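Local coordinates for protein prephenate dehydrogenase (Aquifex aeolicus, PDB 2G5C) that probably catalyses the NAD-dependent oxidative decarboxylation of prephenate to 4-hydroxyphenylpyruvate, a step of tyrosine biosynthesis, at residues A[195-198]-A[199-203]; A[254-257]-A[258-262]; A[264-267]-A[268-271]; A[274-277]-A[278-281]. All coordinates share one frame; numbering follows the deposited sequence.

Contact 1: residues A[195-198]-A[199-203]; sequences VDTL and IHMST
Asp196 and His200 meet one turn apart near the end of helix 173-201, where the backbone carbonyl of Asp196 carries two donors of the same residue. His200 N reaches Asp196 O at 3.0 Å in the ordinary helical bond, and His200 ND1 reaches the same Asp196 O, also at 3.0 Å and almost straight at 166°. The oxygen lies at the ring edge, in the imidazole plane, while ND1 is tilted from the carbonyl plane. This double grip fixes the rotation of an otherwise exposed ring. The carboxylate of Asp196 is turned 45° from the imidazole, with OD1 at 3.3 Å from His200 CE1, and its OD2 is bonded to Ser251 of the second subunit.

This is the C-terminal end of helix 173-201, in the dimerization domain, and it lies against the second subunit. Met201 N still bonds Thr197 O, but Ser202 N reaches Leu198 O only weakly, and the hydroxyl takes over: Ser202 OG donates to Leu198 O at 2.7 Å. With OG beside its own backbone N (chi1 -77°), Ser202 folds back over the last turn, and its OG is also bonded to Leu208 N.

Close packing accompanies the two-donor carbonyl. Thr197 CG2 lies 3.7 Å from SE of selenomethionine Met201, the two side chains running alongside one another, and Thr197 packs on Phe248 of the second subunit. Leu198 presses on Phe209 and Phe216. By contrast, the His200 ring stands at the solvent side, and the partly exposed Ile199 makes a looser touch, its CD1 4.3 Å from Val195 CG1.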
loop_
_atom_site.group_PDB
_atom_site.type_symbol
_atom_site.label_atom_id
_atom_site.label_comp_id
_atom_site.label_asym_id
_atom_site.label_seq_id
_atom_site.Cartn_x
_atom_site.Cartn_y
_atom_site.Cartn_z
ATOM N N VAL A 195 3.935 -7.974 7.568
ATOM C CA VAL A 195 3.306 -8.110 8.878
ATOM C C VAL A 195 4.109 -9.113 9.701
ATOM O O VAL A 195 4.419 -8.859 10.861
ATOM C CB VAL A 195 1.833 -8.595 8.760
ATOM C CG1 VAL A 195 1.267 -8.909 10.150
ATOM C CG2 VAL A 195 0.980 -7.518 8.086
ATOM N N ASP A 196 4.467 -10.244 9.097
ATOM C CA ASP A 196 5.242 -11.242 9.826
ATOM C C ASP A 196 6.556 -10.619 10.281
ATOM O O ASP A 196 7.027 -10.868 11.397
ATOM C CB ASP A 196 5.527 -12.457 8.942
ATOM C CG ASP A 196 6.193 -13.580 9.704
ATOM O OD1 ASP A 196 5.509 -14.206 10.547
ATOM O OD2 ASP A 196 7.398 -13.831 9.471
ATOM N N THR A 197 7.136 -9.787 9.422
ATOM C CA THR A 197 8.404 -9.125 9.718
ATOM C C THR A 197 8.320 -8.207 10.936
ATOM O O THR A 197 9.191 -8.239 11.805
ATOM C CB THR A 197 8.898 -8.282 8.513
ATOM O OG1 THR A 197 8.993 -9.109 7.348
ATOM C CG2 THR A 197 10.268 -7.692 8.806
ATOM N N LEU A 198 7.283 -7.374 10.987
ATOM C CA LEU A 198 7.115 -6.465 12.113
ATOM C C LEU A 198 6.921 -7.267 13.391
ATOM O O LEU A 198 7.382 -6.864 14.455
ATOM C CB LEU A 198 5.929 -5.524 11.876
ATOM C CG LEU A 198 6.264 -4.189 11.189
ATOM C CD1 LEU A 198 7.139 -4.410 9.967
ATOM C CD2 LEU A 198 4.974 -3.497 10.796
ATOM N N ILE A 199 6.239 -8.405 13.289
ATOM C CA ILE A 199 6.041 -9.255 14.463
ATOM C C ILE A 199 7.401 -9.747 14.984
ATOM O O ILE A 199 7.715 -9.595 16.164
ATOM C CB ILE A 199 5.134 -10.475 14.131
ATOM C CG1 ILE A 199 3.673 -10.022 14.047
ATOM C CG2 ILE A 199 5.313 -11.571 15.183
ATOM C CD1 ILE A 199 2.708 -11.074 13.515
ATOM N N HIS A 200 8.222 -10.306 14.098
ATOM C CA HIS A 200 9.525 -10.822 14.508
ATOM C C HIS A 200 10.651 -9.812 14.726
ATOM O O HIS A 200 11.636 -10.126 15.396
ATOM C CB HIS A 200 9.975 -11.916 13.538
ATOM C CG HIS A 200 9.117 -13.143 13.596
ATOM N ND1 HIS A 200 7.910 -13.240 12.938
ATOM C CD2 HIS A 200 9.252 -14.290 14.303
ATOM C CE1 HIS A 200 7.338 -14.392 13.236
ATOM N NE2 HIS A 200 8.131 -15.049 14.064
HETATM N N MSE A 201 10.523 -8.603 14.185
HETATM C CA MSE A 201 11.567 -7.607 14.395
HETATM C C MSE A 201 11.240 -6.667 15.553
HETATM O O MSE A 201 12.051 -5.819 15.934
HETATM C CB MSE A 201 11.853 -6.840 13.096
HETATM C CG MSE A 201 12.563 -7.737 12.091
HETATM SE SE MSE A 201 13.402 -6.862 10.599
HETATM C CE MSE A 201 14.992 -6.167 11.464
ATOM N N SER A 202 10.051 -6.819 16.121
ATOM C CA SER A 202 9.698 -6.006 17.275
ATOM C C SER A 202 10.557 -6.554 18.413
ATOM O O SER A 202 10.946 -7.724 18.392
ATOM C CB SER A 202 8.219 -6.157 17.629
ATOM O OG SER A 202 7.394 -5.413 16.753
ATOM N N THR A 203 10.867 -5.722 19.396
ATOM C CA THR A 203 11.684 -6.177 20.517
ATOM C C THR A 203 11.058 -5.750 21.838
ATOM O O THR A 203 10.021 -5.086 21.859
ATOM C CB THR A 203 13.116 -5.598 20.451
ATOM O OG1 THR A 203 13.069 -4.176 20.637
ATOM C CG2 THR A 203 13.766 -5.927 19.110
#

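Contact 2: residues A[254-257]-A[258-262]; sequences HLKE and LIVRE
His254 and Leu258 lie one turn apart on the last stretch of helix 238-260, which closes in a Schellman motif with Glu262, at positive phi, as the C-prime residue. The leucine crosses the imidazole at a slant, CD1 at 3.7 Å from His254 CE1. With its CG anti to the backbone N (chi1 177°), the ring of His254 swings along the helix toward Leu258 and also meets the ring of Tyr270 on the returning helix. Leu258 also packs on Tyr270 and on Glu266.

On another face Leu255 and Ile259 make a looser pair, Leu255 CG standing 4.4 Å from Ile259 CD1. Leu255 is buried, packing on Leu267 and Tyr270 of helix 264-279 and on Ala189 of the second subunit. Lys256 points away from the following turn; its NZ is bonded to Asn253 and forms a salt bridge with Glu249 of the second subunit.

The backbone bonds run in the alpha-helical pattern up to Arg261 N, which meets Glu257 O at 167°. The motif then closes with two bonds, Glu262 N to Ile259 O and Ala263 N to Leu258 O. Arg261 is the first residue to leave helical geometry; its first torsion (chi1 66°) turns the chain back along the helix, and from CG it runs extended to a salt bridge with Glu266.

Glu257 and Arg261 do not touch through their charges, Glu257 OE1 and Arg261 NH1 being 5.3 Å apart. A water joins them instead, donating to Glu257 OE1 at 2.7 Å and accepting from Arg261 NH1 at 3.2 Å, in the plane of the guanidinium group.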
loop_
_atom_site.group_PDB
_atom_site.type_symbol
_atom_site.label_atom_id
_atom_site.label_comp_id
_atom_site.label_asym_id
_atom_site.label_seq_id
_atom_site.Cartn_x
_atom_site.Cartn_y
_atom_site.Cartn_z
ATOM N N HIS A 254 18.510 -6.653 -6.003
ATOM C CA HIS A 254 19.286 -5.757 -6.853
ATOM C C HIS A 254 19.357 -4.432 -6.097
ATOM O O HIS A 254 20.412 -3.806 -6.011
ATOM C CB HIS A 254 18.591 -5.588 -8.210
ATOM C CG HIS A 254 19.273 -4.623 -9.128
ATOM N ND1 HIS A 254 19.125 -3.256 -9.014
ATOM C CD2 HIS A 254 20.118 -4.823 -10.167
ATOM C CE1 HIS A 254 19.848 -2.657 -9.944
ATOM N NE2 HIS A 254 20.462 -3.585 -10.656
ATOM N N LEU A 255 18.229 -4.016 -5.530
ATOM C CA LEU A 255 18.183 -2.780 -4.754
ATOM C C LEU A 255 19.108 -2.903 -3.534
ATOM O O LEU A 255 19.933 -2.020 -3.264
ATOM C CB LEU A 255 16.744 -2.497 -4.299
ATOM C CG LEU A 255 16.531 -1.234 -3.453
ATOM C CD1 LEU A 255 17.059 -0.019 -4.200
ATOM C CD2 LEU A 255 15.046 -1.068 -3.147
ATOM N N LYS A 256 18.971 -4.006 -2.799
ATOM C CA LYS A 256 19.790 -4.248 -1.619
ATOM C C LYS A 256 21.274 -4.111 -1.937
ATOM O O LYS A 256 22.018 -3.463 -1.203
ATOM C CB LYS A 256 19.523 -5.649 -1.065
ATOM C CG LYS A 256 20.367 -6.007 0.150
ATOM C CD LYS A 256 20.073 -7.425 0.624
ATOM C CE LYS A 256 20.432 -8.461 -0.428
ATOM N NZ LYS A 256 20.002 -9.828 -0.008
ATOM N N GLU A 257 21.695 -4.729 -3.036
ATOM C CA GLU A 257 23.090 -4.680 -3.451
ATOM C C GLU A 257 23.567 -3.267 -3.739
ATOM O O GLU A 257 24.694 -2.914 -3.397
ATOM C CB GLU A 257 23.315 -5.578 -4.677
ATOM C CG GLU A 257 23.240 -7.061 -4.339
ATOM C CD GLU A 257 24.068 -7.405 -3.111
ATOM O OE1 GLU A 257 25.283 -7.107 -3.106
ATOM O OE2 GLU A 257 23.506 -7.970 -2.145
ATOM N N LEU A 258 22.725 -2.452 -4.368
ATOM C CA LEU A 258 23.118 -1.075 -4.648
ATOM C C LEU A 258 23.383 -0.359 -3.331
ATOM O O LEU A 258 24.218 0.541 -3.254
ATOM C CB LEU A 258 22.021 -0.346 -5.427
ATOM C CG LEU A 258 21.711 -0.871 -6.835
ATOM C CD1 LEU A 258 20.660 0.012 -7.484
ATOM C CD2 LEU A 258 22.982 -0.876 -7.682
ATOM N N ILE A 259 22.674 -0.769 -2.288
ATOM C CA ILE A 259 22.844 -0.164 -0.971
ATOM C C ILE A 259 24.091 -0.699 -0.276
ATOM O O ILE A 259 24.859 0.059 0.319
ATOM C CB ILE A 259 21.609 -0.433 -0.081
ATOM C CG1 ILE A 259 20.381 0.234 -0.697
ATOM C CG2 ILE A 259 21.860 0.098 1.318
ATOM C CD1 ILE A 259 19.048 -0.154 -0.057
ATOM N N VAL A 260 24.291 -2.010 -0.349
ATOM C CA VAL A 260 25.450 -2.634 0.271
ATOM C C VAL A 260 26.763 -2.018 -0.208
ATOM O O VAL A 260 27.661 -1.755 0.595
ATOM C CB VAL A 260 25.490 -4.149 -0.021
ATOM C CG1 VAL A 260 26.877 -4.704 0.305
ATOM C CG2 VAL A 260 24.426 -4.865 0.805
ATOM N N ARG A 261 26.886 -1.783 -1.510
ATOM C CA ARG A 261 28.124 -1.209 -2.024
ATOM C C ARG A 261 28.068 0.305 -2.190
ATOM O O ARG A 261 28.986 0.915 -2.737
ATOM C CB ARG A 261 28.513 -1.865 -3.352
ATOM C CG ARG A 261 27.574 -1.630 -4.529
ATOM C CD ARG A 261 28.216 -2.249 -5.764
ATOM N NE ARG A 261 27.583 -1.872 -7.025
ATOM C CZ ARG A 261 26.495 -2.441 -7.522
ATOM N NH1 ARG A 261 25.897 -3.426 -6.864
ATOM N NH2 ARG A 261 26.018 -2.035 -8.692
ATOM N N GLU A 262 26.988 0.904 -1.708
ATOM C CA GLU A 262 26.816 2.341 -1.784
ATOM C C GLU A 262 27.001 2.912 -3.193
ATOM O O GLU A 262 27.781 3.842 -3.390
ATOM C CB GLU A 262 27.776 3.016 -0.795
ATOM C CG GLU A 262 27.409 2.745 0.674
ATOM C CD GLU A 262 28.573 2.930 1.634
ATOM O OE1 GLU A 262 29.290 3.945 1.520
ATOM O OE2 GLU A 262 28.765 2.058 2.515
HETATM O O HOH W 1 26.860 -5.280 -4.383
#

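Contact 3: residues A[264-267]-A[268-271]; sequences EEEL and VEYL
Glu265 lies over the start of Glu269, one turn further along helix 264-279, and the two carboxylates come together without a bond. Glu265 OE2 stands 3.2 Å from Glu269 OE2 and 3.3 Å from Glu269 CG, the carboxylate planes turned 66° apart. The bend in Glu265 (chi2 63°) carries its acid group up along the helix, whereas Glu269 is extended beyond CG. Two acceptors so near each other would repel if both were charged, and the proximity may raise the proton affinity of one of them; both residues are exposed to solvent.

Glu266 stands further round the helix. Its carboxylate is nearly perpendicular to that of Glu269, at 79°. Because its OE1 is already engaged by Arg261, the neighbouring acid at 5.9 Å (Glu266 OE1 to Glu269 OE1) is probably a weaker influence.

The buried face is apolar. Leu267 CG approaches Leu271 CD1 at 4.2 Å, the two side chains passing at an angle. Leu271 also brings its CG to 3.2 Å from Leu267 O, the carbonyl that accepts a nearly straight bond from Leu271 N. Leu267 packs on Arg231 of the second subunit, while Leu271 packs on Phe192 of that subunit. The ring of Tyr270 lies against helix 238-260, and its side chain also packs on Asp196 of the second subunit.

Acids on the solvent side and leucines with a tyrosine on the inner side make this an amphipathic helix, one arm of an antiparallel helical hairpin in the dimerization domain, in a region predicted to form a coiled coil.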
loop_
_atom_site.group_PDB
_atom_site.type_symbol
_atom_site.label_atom_id
_atom_site.label_comp_id
_atom_site.label_asym_id
_atom_site.label_seq_id
_atom_site.Cartn_x
_atom_site.Cartn_y
_atom_site.Cartn_z
ATOM N N GLU A 264 25.901 5.174 -5.082
ATOM C CA GLU A 264 25.089 6.388 -5.004
ATOM C C GLU A 264 24.362 6.812 -6.275
ATOM O O GLU A 264 23.172 7.116 -6.222
ATOM C CB GLU A 264 25.934 7.546 -4.447
ATOM C CG GLU A 264 27.169 7.900 -5.254
ATOM C CD GLU A 264 26.940 9.065 -6.202
ATOM O OE1 GLU A 264 25.851 9.675 -6.146
ATOM O OE2 GLU A 264 27.857 9.379 -6.994
ATOM N N GLU A 265 25.053 6.819 -7.412
ATOM C CA GLU A 265 24.425 7.222 -8.669
ATOM C C GLU A 265 23.499 6.151 -9.235
ATOM O O GLU A 265 22.415 6.463 -9.731
ATOM C CB GLU A 265 25.496 7.579 -9.706
ATOM C CG GLU A 265 24.983 7.746 -11.139
ATOM C CD GLU A 265 23.989 8.887 -11.300
ATOM O OE1 GLU A 265 23.989 9.812 -10.463
ATOM O OE2 GLU A 265 23.215 8.863 -12.281
ATOM N N GLU A 266 23.911 4.887 -9.163
ATOM C CA GLU A 266 23.071 3.828 -9.692
ATOM C C GLU A 266 21.799 3.689 -8.857
ATOM O O GLU A 266 20.740 3.339 -9.383
ATOM C CB GLU A 266 23.814 2.488 -9.726
ATOM C CG GLU A 266 23.154 1.486 -10.678
ATOM C CD GLU A 266 23.950 0.203 -10.844
ATOM O OE1 GLU A 266 25.146 0.204 -10.516
ATOM O OE2 GLU A 266 23.374 -0.802 -11.313
ATOM N N LEU A 267 21.904 3.969 -7.561
ATOM C CA LEU A 267 20.744 3.869 -6.684
ATOM C C LEU A 267 19.716 4.927 -7.076
ATOM O O LEU A 267 18.527 4.627 -7.210
ATOM C CB LEU A 267 21.156 4.042 -5.216
ATOM C CG LEU A 267 20.068 3.857 -4.148
ATOM C CD1 LEU A 267 19.269 2.597 -4.418
ATOM C CD2 LEU A 267 20.701 3.795 -2.762
ATOM N N VAL A 268 20.171 6.164 -7.268
ATOM C CA VAL A 268 19.244 7.215 -7.654
ATOM C C VAL A 268 18.587 6.885 -8.997
ATOM O O VAL A 268 17.397 7.123 -9.178
ATOM C CB VAL A 268 19.927 8.617 -7.707
ATOM C CG1 VAL A 268 21.017 8.657 -8.771
ATOM C CG2 VAL A 268 18.875 9.687 -7.991
ATOM N N GLU A 269 19.343 6.308 -9.929
ATOM C CA GLU A 269 18.765 5.965 -11.224
ATOM C C GLU A 269 17.708 4.871 -11.095
ATOM O O GLU A 269 16.709 4.874 -11.812
ATOM C CB GLU A 269 19.844 5.496 -12.196
ATOM C CG GLU A 269 20.913 6.517 -12.492
ATOM C CD GLU A 269 22.001 5.946 -13.372
ATOM O OE1 GLU A 269 22.500 4.844 -13.056
ATOM O OE2 GLU A 269 22.357 6.593 -14.376
ATOM N N TYR A 270 17.942 3.928 -10.187
ATOM C CA TYR A 270 17.012 2.834 -9.962
ATOM C C TYR A 270 15.690 3.406 -9.462
ATOM O O TYR A 270 14.604 3.041 -9.936
ATOM C CB TYR A 270 17.595 1.881 -8.912
ATOM C CG TYR A 270 16.710 0.718 -8.523
ATOM C CD1 TYR A 270 16.942 -0.564 -9.024
ATOM C CD2 TYR A 270 15.662 0.891 -7.617
ATOM C CE1 TYR A 270 16.155 -1.648 -8.626
ATOM C CE2 TYR A 270 14.872 -0.182 -7.216
ATOM C CZ TYR A 270 15.125 -1.448 -7.718
ATOM O OH TYR A 270 14.371 -2.509 -7.283
ATOM N N LEU A 271 15.804 4.314 -8.500
ATOM C CA LEU A 271 14.646 4.938 -7.870
ATOM C C LEU A 271 13.924 5.880 -8.813
ATOM O O LEU A 271 12.703 5.972 -8.790
ATOM C CB LEU A 271 15.087 5.667 -6.599
ATOM C CG LEU A 271 15.727 4.708 -5.575
ATOM C CD1 LEU A 271 16.231 5.477 -4.369
ATOM C CD2 LEU A 271 14.698 3.669 -5.155
#

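Contact 4: residues A[274-277]-A[278-281]; sequences VKIK and RMEI
Lys275 and Met279 make the closest approach of an alkyl chain to selenium here, at the C-terminal end of helix 264-279, in a region predicted to form a coiled coil. The van der Waals contacts gather on this side. Lys275 is extended, and its CE comes to 3.9 Å from Met279 SE as the two chains slant across each other. The selenomethionine is bent at its last torsion (chi3 -75°), which folds its methyl back against the preceding turn: Met279 CE touches Ile276 CG1 at 3.9 Å and Ile276 CA at 3.5 Å. Ile276 also runs alongside Glu280, its CG2 lying beside the carboxylate at 3.6 Å from Glu280 OE2.

The backbone bonds keep the helical pattern as far as Glu280 N. Arg278 N meets Val274 O and Met279 N meets Lys275 O, each at 2.9 Å, and Glu280 N bonds Ile276 O at 3.1 Å. Glu280 N has a second, weak bond to Lys277 O, and Ile281 N instead bonds Arg278 O, which marks the tightening of the last turn.

Charged groups stay apart within the segment. Lys277 NZ is 4.6 Å from Glu280 OE1, beyond a salt bridge, although the alkyl part of the lysine passes by the carboxylate. Arg278 bends away from the helix and is buried in the dimer: its NE bonds Thr220 and its NH2 bonds Lys217 O, both of the second subunit. Val274 packs on Val195 of that subunit.

The chemistry implies a loose electrostatic link between Lys277 and Glu280, while the arginine makes two hydrogen bonds to the second subunit and ties the C-terminal end into the dimer.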
loop_
_atom_site.group_PDB
_atom_site.type_symbol
_atom_site.label_atom_id
_atom_site.label_comp_id
_atom_site.label_asym_id
_atom_site.label_seq_id
_atom_site.Cartn_x
_atom_site.Cartn_y
_atom_site.Cartn_z
ATOM N N VAL A 274 11.757 3.774 -11.319
ATOM C CA VAL A 274 10.567 3.281 -10.658
ATOM C C VAL A 274 9.570 4.418 -10.425
ATOM O O VAL A 274 8.367 4.233 -10.584
ATOM C CB VAL A 274 10.930 2.617 -9.318
ATOM C CG1 VAL A 274 9.708 2.529 -8.426
ATOM C CG2 VAL A 274 11.489 1.228 -9.580
ATOM N N LYS A 275 10.060 5.595 -10.058
ATOM C CA LYS A 275 9.153 6.712 -9.816
ATOM C C LYS A 275 8.393 7.087 -11.087
ATOM O O LYS A 275 7.176 7.286 -11.054
ATOM C CB LYS A 275 9.911 7.934 -9.291
ATOM C CG LYS A 275 8.988 9.106 -8.989
ATOM C CD LYS A 275 9.741 10.369 -8.629
ATOM C CE LYS A 275 8.762 11.520 -8.413
ATOM N NZ LYS A 275 9.438 12.805 -8.071
ATOM N N ILE A 276 9.113 7.178 -12.204
ATOM C CA ILE A 276 8.499 7.520 -13.484
ATOM C C ILE A 276 7.442 6.483 -13.876
ATOM O O ILE A 276 6.338 6.834 -14.306
ATOM C CB ILE A 276 9.561 7.607 -14.602
ATOM C CG1 ILE A 276 10.443 8.841 -14.383
ATOM C CG2 ILE A 276 8.876 7.647 -15.970
ATOM C CD1 ILE A 276 11.666 8.914 -15.295
ATOM N N LYS A 277 7.779 5.206 -13.716
ATOM C CA LYS A 277 6.854 4.135 -14.061
ATOM C C LYS A 277 5.610 4.186 -13.179
ATOM O O LYS A 277 4.496 4.006 -13.665
ATOM C CB LYS A 277 7.531 2.769 -13.914
ATOM C CG LYS A 277 8.634 2.489 -14.927
ATOM C CD LYS A 277 8.096 2.446 -16.354
ATOM C CE LYS A 277 9.126 1.857 -17.314
ATOM N NZ LYS A 277 8.643 1.798 -18.728
ATOM N N ARG A 278 5.795 4.431 -11.887
ATOM C CA ARG A 278 4.659 4.501 -10.975
ATOM C C ARG A 278 3.782 5.719 -11.274
ATOM O O ARG A 278 2.564 5.666 -11.122
ATOM C CB ARG A 278 5.133 4.546 -9.521
ATOM C CG ARG A 278 3.997 4.670 -8.516
ATOM C CD ARG A 278 2.956 3.569 -8.696
ATOM N NE ARG A 278 1.886 3.670 -7.704
ATOM C CZ ARG A 278 0.968 4.633 -7.691
ATOM N NH1 ARG A 278 0.976 5.575 -8.626
ATOM N NH2 ARG A 278 0.058 4.673 -6.726
HETATM N N MSE A 279 4.396 6.817 -11.697
HETATM C CA MSE A 279 3.624 8.012 -12.016
HETATM C C MSE A 279 2.764 7.805 -13.252
HETATM O O MSE A 279 1.652 8.317 -13.330
HETATM C CB MSE A 279 4.540 9.211 -12.252
HETATM C CG MSE A 279 5.271 9.691 -11.019
HETATM SE SE MSE A 279 6.152 11.374 -11.353
HETATM C CE MSE A 279 7.633 10.739 -12.425
ATOM N N GLU A 280 3.285 7.053 -14.214
ATOM C CA GLU A 280 2.569 6.797 -15.458
ATOM C C GLU A 280 1.417 5.813 -15.295
ATOM O O GLU A 280 0.762 5.457 -16.274
ATOM C CB GLU A 280 3.547 6.289 -16.524
ATOM C CG GLU A 280 4.755 7.197 -16.711
ATOM C CD GLU A 280 5.801 6.620 -17.645
ATOM O OE1 GLU A 280 6.113 5.417 -17.526
ATOM O OE2 GLU A 280 6.327 7.377 -18.489
ATOM N N ILE A 281 1.179 5.371 -14.061
ATOM C CA ILE A 281 0.089 4.441 -13.767
ATOM C C ILE A 281 -1.161 5.218 -13.363
ATOM O O ILE A 281 -2.231 4.973 -13.958
ATOM C CB ILE A 281 0.448 3.477 -12.616
ATOM C CG1 ILE A 281 1.584 2.549 -13.045
ATOM C CG2 ILE A 281 -0.773 2.657 -12.223
ATOM C CD1 ILE A 281 2.064 1.628 -11.944
ATOM O OXT ILE A 281 -1.053 6.056 -12.445
#

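How the contacts relate
The four contacts follow one another along the chain, contact 1 at the end of helix 173-201, contact 2 at the end of helix 238-260, and contacts 3 and 4 on helix 264-279. Contacts 2 and 3 face each other across the hairpin, centres about 10 Å apart, and touch through a salt bridge and apolar side chains; contact 4 lies about 15 Å (centre to centre) further down the same helix. Contact 1 stands apart, its centre 23 to 30 Å from the others. Within the chain it touches none of them, yet all four meet the second subunit, and contacts 1 and 4 of opposite subunits meet, so the separate helix ends are joined through the dimer.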